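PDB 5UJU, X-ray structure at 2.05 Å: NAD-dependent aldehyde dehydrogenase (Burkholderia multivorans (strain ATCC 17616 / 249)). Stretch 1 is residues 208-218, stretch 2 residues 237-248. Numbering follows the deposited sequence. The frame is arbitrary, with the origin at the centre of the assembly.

Stretch 1, residues 208-218: GLVLGCCTFPT
Stretch 2 237-248: VKPHPGAILPLA

The backbone of Lys 238 is held between Val 210 and Gly 212: Lys 238 N donates to Val 210 O at 2.7 Å, and Lys 238 O accepts from Gly 212 N, also at 2.7 Å. These bonds join the final residues of two parallel strands, ending at 211 and 238, with Val 210 paired with Val 237 (CA to CA 4.8 Å) and Leu 211 with Lys 238 (CA to CA 5.0 Å). Val 210 and Val 237, a bridged pair, therefore point to the same face; their beta-branched side chains (both chi1 t) suit extended backbone. Leu 211 (m, t) and Lys 238 (t, m, m, t) share the other, Leu 211 CD2 resting 3.8 Å from Lys 238 CB. Lys 238 NZ reaches a water O at 2.8 Å, which donates to Gly 212 O at 2.7 Å.

Beyond the strands, Gly 212 (phi/psi -83/164) brings its CA within 3.9 Å of Pro 239 CA; a CB would clash there. A second water accepts from His 240 N and donates to the carbonyls of Cys 213 and Ala 243. His 240 (chi1 t, chi2 -76°) opens a type I turn to Ala 243, its ND1 accepting from Gly 242 N at 2.8 Å. The ring turns one face to Cys 214 (chi1 p), whose CB lies 3.4 Å from the His 240 ring centroid.

Farther along the chain, Pro 217 CG packs 3.9 Å from Pro 246 CG and 4.2 Å from Ala 243 CB, compact apolar surfaces suited to close approach.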

ATOM      1  N   GLY A 208      -3.920   0.671  15.328  1.00 30.50           N
ATOM      2  CA  GLY A 208      -3.233  -0.464  14.744  1.00 23.86           C
ATOM      3  C   GLY A 208      -3.133  -1.589  15.757  1.00 29.05           C
ATOM      4  O   GLY A 208      -3.177  -1.360  16.971  1.00 30.10           O
ATOM      5  N   LEU A 209      -3.044  -2.815  15.239  1.00 22.14           N
ATOM      6  CA  LEU A 209      -2.911  -4.021  16.042  1.00 21.53           C
ATOM      7  C   LEU A 209      -1.587  -4.693  15.686  1.00 26.50           C
ATOM      8  O   LEU A 209      -1.277  -4.871  14.501  1.00 29.05           O
ATOM      9  CB  LEU A 209      -4.107  -4.956  15.801  1.00 22.74           C
ATOM     10  CG  LEU A 209      -4.059  -6.373  16.377  1.00 27.66           C
ATOM     11  CD1 LEU A 209      -4.075  -6.317  17.903  1.00 29.06           C
ATOM     12  CD2 LEU A 209      -5.205  -7.286  15.835  1.00 24.93           C
ATOM     13  N   VAL A 210      -0.790  -5.025  16.701  1.00 28.40           N
ATOM     14  CA  VAL A 210       0.471  -5.742  16.512  1.00 29.04           C
ATOM     15  C   VAL A 210       0.306  -7.127  17.119  1.00 30.16           C
ATOM     16  O   VAL A 210       0.089  -7.259  18.330  1.00 25.74           O
ATOM     17  CB  VAL A 210       1.669  -4.995  17.121  1.00 28.82           C
ATOM     18  CG1 VAL A 210       2.935  -5.846  17.007  1.00 30.69           C
ATOM     19  CG2 VAL A 210       1.887  -3.670  16.399  1.00 29.68           C
ATOM     20  N   LEU A 211       0.387  -8.153  16.271  1.00 22.65           N
ATOM     21  CA  LEU A 211       0.196  -9.545  16.673  1.00 25.65           C
ATOM     22  C   LEU A 211       1.563 -10.204  16.739  1.00 30.20           C
ATOM     23  O   LEU A 211       2.222 -10.398  15.706  1.00 30.50           O
ATOM     24  CB  LEU A 211      -0.727 -10.284  15.702  1.00 30.23           C
ATOM     25  CG  LEU A 211      -2.160  -9.753  15.637  1.00 31.62           C
ATOM     26  CD1 LEU A 211      -2.984 -10.463  14.572  1.00 30.45           C
ATOM     27  CD2 LEU A 211      -2.808  -9.949  17.008  1.00 31.35           C
ATOM     28  N   GLY A 212       1.982 -10.548  17.956  1.00 26.72           N
ATOM     29  CA  GLY A 212       3.367 -10.874  18.195  1.00 30.11           C
ATOM     30  C   GLY A 212       3.704 -12.311  17.857  1.00 30.18           C
ATOM     31  O   GLY A 212       2.825 -13.170  17.703  1.00 28.56           O
ATOM     32  N   CYS A 213       5.015 -12.537  17.748  1.00 33.27           N
ATOM     33  CA  CYS A 213       5.646 -13.792  17.348  1.00 36.98           C
ATOM     34  C   CYS A 213       6.383 -14.418  18.537  1.00 35.67           C
ATOM     35  O   CYS A 213       6.880 -13.711  19.421  1.00 37.54           O
ATOM     36  CB  CYS A 213       6.609 -13.521  16.182  1.00 49.60           C
ATOM     37  SG  CYS A 213       7.991 -14.654  15.983  1.00 64.27           S
ATOM     38  N   CYS A 214       6.454 -15.755  18.569  1.00 33.05           N
ATOM     39  CA  CYS A 214       7.037 -16.412  19.742  1.00 32.18           C
ATOM     40  C   CYS A 214       8.560 -16.518  19.686  1.00 34.66           C
ATOM     41  O   CYS A 214       9.179 -16.746  20.732  1.00 37.53           O
ATOM     42  CB  CYS A 214       6.432 -17.804  19.958  1.00 41.16           C
ATOM     43  SG  CYS A 214       6.929 -19.068  18.772  1.00 47.41           S
ATOM     44  N   THR A 215       9.180 -16.354  18.510  1.00 28.36           N
ATOM     45  CA  THR A 215      10.628 -16.494  18.368  1.00 32.94           C
ATOM     46  C   THR A 215      11.361 -15.160  18.303  1.00 33.89           C
ATOM     47  O   THR A 215      12.449 -15.031  18.870  1.00 39.94           O
ATOM     48  CB  THR A 215      10.970 -17.276  17.095  1.00 33.00           C
ATOM     49  OG1 THR A 215      10.198 -16.743  16.014  1.00 40.04           O
ATOM     50  CG2 THR A 215      10.657 -18.764  17.264  1.00 37.83           C
ATOM     51  N   PHE A 216      10.825 -14.176  17.588  1.00 29.39           N
ATOM     52  CA  PHE A 216      11.458 -12.860  17.465  1.00 31.81           C
ATOM     53  C   PHE A 216      10.445 -11.784  17.822  1.00 35.32           C
ATOM     54  O   PHE A 216      10.036 -10.979  16.970  1.00 31.47           O
ATOM     55  CB  PHE A 216      12.025 -12.648  16.060  1.00 32.42           C
ATOM     56  CG  PHE A 216      13.250 -13.484  15.771  1.00 37.49           C
ATOM     57  CD1 PHE A 216      13.129 -14.802  15.360  1.00 32.32           C
ATOM     58  CD2 PHE A 216      14.524 -12.951  15.929  1.00 37.74           C
ATOM     59  CE1 PHE A 216      14.256 -15.572  15.108  1.00 34.80           C
ATOM     60  CE2 PHE A 216      15.664 -13.721  15.673  1.00 39.27           C
ATOM     61  CZ  PHE A 216      15.522 -15.033  15.269  1.00 37.51           C
ATOM     62  N   PRO A 217      10.064 -11.706  19.104  1.00 36.23           N
ATOM     63  CA  PRO A 217       8.979 -10.783  19.487  1.00 37.29           C
ATOM     64  C   PRO A 217       9.285  -9.326  19.181  1.00 36.94           C
ATOM     65  O   PRO A 217       8.419  -8.614  18.649  1.00 30.63           O
ATOM     66  CB  PRO A 217       8.818 -11.043  20.996  1.00 35.52           C
ATOM     67  CG  PRO A 217      10.151 -11.587  21.444  1.00 34.55           C
ATOM     68  CD  PRO A 217      10.654 -12.400  20.264  1.00 35.16           C
ATOM     69  N   THR A 218      10.497  -8.858  19.490  1.00 32.85           N
ATOM     70  CA  THR A 218      10.817  -7.465  19.190  1.00 34.91           C
ATOM     71  C   THR A 218      11.275  -7.283  17.742  1.00 25.46           C
ATOM     72  O   THR A 218      10.884  -6.312  17.086  1.00 25.81           O
ATOM     73  CB  THR A 218      11.876  -6.941  20.165  1.00 31.03           C
ATOM     74  OG1 THR A 218      13.047  -7.766  20.105  1.00 30.59           O
ATOM     75  CG2 THR A 218      11.327  -6.933  21.593  1.00 33.84           C
ATOM     76  N   VAL A 237      -0.774  -3.786  21.355  1.00 21.36           N
ATOM     77  CA  VAL A 237       0.255  -4.807  21.166  1.00 25.77           C
ATOM     78  C   VAL A 237      -0.238  -6.094  21.806  1.00 28.30           C
ATOM     79  O   VAL A 237      -0.458  -6.144  23.024  1.00 27.56           O
ATOM     80  CB  VAL A 237       1.600  -4.372  21.764  1.00 24.04           C
ATOM     81  CG1 VAL A 237       2.649  -5.456  21.562  1.00 27.04           C
ATOM     82  CG2 VAL A 237       2.062  -3.050  21.148  1.00 21.17           C
ATOM     83  N   LYS A 238      -0.427  -7.128  20.982  1.00 23.49           N
ATOM     84  CA  LYS A 238      -0.887  -8.444  21.416  1.00 25.98           C
ATOM     85  C   LYS A 238       0.236  -9.446  21.195  1.00 28.20           C
ATOM     86  O   LYS A 238       0.346 -10.022  20.102  1.00 23.21           O
ATOM     87  CB  LYS A 238      -2.140  -8.861  20.634  1.00 25.58           C
ATOM     88  CG  LYS A 238      -3.041  -9.871  21.353  1.00 22.99           C
ATOM     89  CD  LYS A 238      -2.411 -11.243  21.562  1.00 21.60           C
ATOM     90  CE  LYS A 238      -2.181 -11.969  20.227  1.00 24.07           C
ATOM     91  NZ  LYS A 238      -1.565 -13.311  20.493  1.00 28.07           N
ATOM     92  N   PRO A 239       1.097  -9.695  22.178  1.00 27.16           N
ATOM     93  CA  PRO A 239       2.214 -10.614  21.939  1.00 24.43           C
ATOM     94  C   PRO A 239       1.745 -12.057  21.835  1.00 25.51           C
ATOM     95  O   PRO A 239       0.649 -12.434  22.255  1.00 24.97           O
ATOM     96  CB  PRO A 239       3.131 -10.424  23.160  1.00 18.54           C
ATOM     97  CG  PRO A 239       2.604  -9.176  23.881  1.00 26.58           C
ATOM     98  CD  PRO A 239       1.156  -9.064  23.510  1.00 27.55           C
ATOM     99  N   HIS A 240       2.607 -12.881  21.268  1.00 27.25           N
ATOM    100  CA  HIS A 240       2.388 -14.309  21.381  1.00 23.18           C
ATOM    101  C   HIS A 240       2.376 -14.699  22.861  1.00 21.70           C
ATOM    102  O   HIS A 240       3.216 -14.218  23.632  1.00 27.29           O
ATOM    103  CB  HIS A 240       3.476 -15.073  20.627  1.00 29.22           C
ATOM    104  CG  HIS A 240       3.225 -16.544  20.560  1.00 33.61           C
ATOM    105  ND1 HIS A 240       3.432 -17.374  21.639  1.00 32.99           N
ATOM    106  CD2 HIS A 240       2.772 -17.334  19.555  1.00 35.95           C
ATOM    107  CE1 HIS A 240       3.131 -18.616  21.298  1.00 37.88           C
ATOM    108  NE2 HIS A 240       2.727 -18.618  20.039  1.00 32.84           N
ATOM    109  N   PRO A 241       1.445 -15.558  23.297  1.00 24.88           N
ATOM    110  CA  PRO A 241       1.356 -15.885  24.735  1.00 27.48           C
ATOM    111  C   PRO A 241       2.615 -16.535  25.305  1.00 29.77           C
ATOM    112  O   PRO A 241       2.763 -16.604  26.535  1.00 26.46           O
ATOM    113  CB  PRO A 241       0.163 -16.853  24.815  1.00 27.62           C
ATOM    114  CG  PRO A 241      -0.485 -16.821  23.495  1.00 32.69           C
ATOM    115  CD  PRO A 241       0.487 -16.331  22.489  1.00 31.14           C
ATOM    116  N   GLY A 242       3.516 -17.031  24.462  1.00 29.59           N
ATOM    117  CA  GLY A 242       4.781 -17.565  24.936  1.00 27.92           C
ATOM    118  C   GLY A 242       5.919 -16.564  25.029  1.00 29.58           C
ATOM    119  O   GLY A 242       6.994 -16.912  25.529  1.00 30.08           O
ATOM    120  N   ALA A 243       5.715 -15.320  24.571  1.00 24.92           N
ATOM    121  CA  ALA A 243       6.779 -14.309  24.575  1.00 23.94           C
ATOM    122  C   ALA A 243       6.153 -12.935  24.803  1.00 28.28           C
ATOM    123  O   ALA A 243       6.170 -12.075  23.925  1.00 28.23           O
ATOM    124  CB  ALA A 243       7.584 -14.306  23.273  1.00 22.72           C
ATOM    125  N   ILE A 244       5.597 -12.727  25.995  1.00 29.98           N
ATOM    126  CA  ILE A 244       4.968 -11.446  26.334  1.00 25.59           C
ATOM    127  C   ILE A 244       5.978 -10.450  26.886  1.00 24.12           C
ATOM    128  O   ILE A 244       6.005  -9.291  26.476  1.00 27.54           O
ATOM    129  CB  ILE A 244       3.818 -11.663  27.337  1.00 27.64           C
ATOM    130  CG1 ILE A 244       2.748 -12.584  26.748  1.00 25.48           C
ATOM    131  CG2 ILE A 244       3.212 -10.301  27.760  1.00 21.11           C
ATOM    132  CD1 ILE A 244       1.837 -13.195  27.822  1.00 25.82           C
ATOM    133  N   LEU A 245       6.810 -10.891  27.825  1.00 23.34           N
ATOM    134  CA  LEU A 245       7.664  -9.982  28.585  1.00 24.65           C
ATOM    135  C   LEU A 245       8.467  -9.018  27.725  1.00 29.04           C
ATOM    136  O   LEU A 245       8.511  -7.824  28.069  1.00 26.03           O
ATOM    137  CB  LEU A 245       8.596 -10.782  29.509  1.00 22.87           C
ATOM    138  CG  LEU A 245       9.373  -9.901  30.503  1.00 28.22           C
ATOM    139  CD1 LEU A 245       8.392  -9.067  31.354  1.00 28.70           C
ATOM    140  CD2 LEU A 245      10.320 -10.693  31.410  1.00 28.12           C
ATOM    141  N   PRO A 246       9.126  -9.441  26.629  1.00 26.16           N
ATOM    142  CA  PRO A 246       9.873  -8.456  25.825  1.00 21.85           C
ATOM    143  C   PRO A 246       9.007  -7.325  25.301  1.00 26.94           C
ATOM    144  O   PRO A 246       9.478  -6.182  25.243  1.00 28.99           O
ATOM    145  CB  PRO A 246      10.471  -9.306  24.676  1.00 22.67           C
ATOM    146  CG  PRO A 246      10.549 -10.676  25.232  1.00 23.23           C
ATOM    147  CD  PRO A 246       9.349 -10.817  26.134  1.00 25.86           C
ATOM    148  N   LEU A 247       7.763  -7.606  24.895  1.00 23.52           N
ATOM    149  CA  LEU A 247       6.898  -6.537  24.426  1.00 23.15           C
ATOM    150  C   LEU A 247       6.220  -5.794  25.573  1.00 21.96           C
ATOM    151  O   LEU A 247       5.878  -4.624  25.413  1.00 26.36           O
ATOM    152  CB  LEU A 247       5.854  -7.085  23.462  1.00 18.52           C
ATOM    153  CG  LEU A 247       6.513  -7.463  22.126  1.00 34.64           C
ATOM    154  CD1 LEU A 247       5.568  -8.318  21.302  1.00 29.10           C
ATOM    155  CD2 LEU A 247       6.946  -6.204  21.348  1.00 25.50           C
ATOM    156  N   ALA A 248       6.026  -6.441  26.725  1.00 21.60           N
ATOM    157  CA  ALA A 248       5.501  -5.725  27.892  1.00 26.08           C
ATOM    158  C   ALA A 248       6.481  -4.656  28.357  1.00 26.87           C
ATOM    159  O   ALA A 248       6.085  -3.516  28.639  1.00 27.20           O
ATOM    160  CB  ALA A 248       5.209  -6.701  29.029  1.00 23.81           C
TER
HETATM  161  O   HOH W   1       0.237 -13.650  18.398  0.58 29.46           O
HETATM  162  O   HOH W   2       5.276 -12.184  21.106  1.00 30.75           O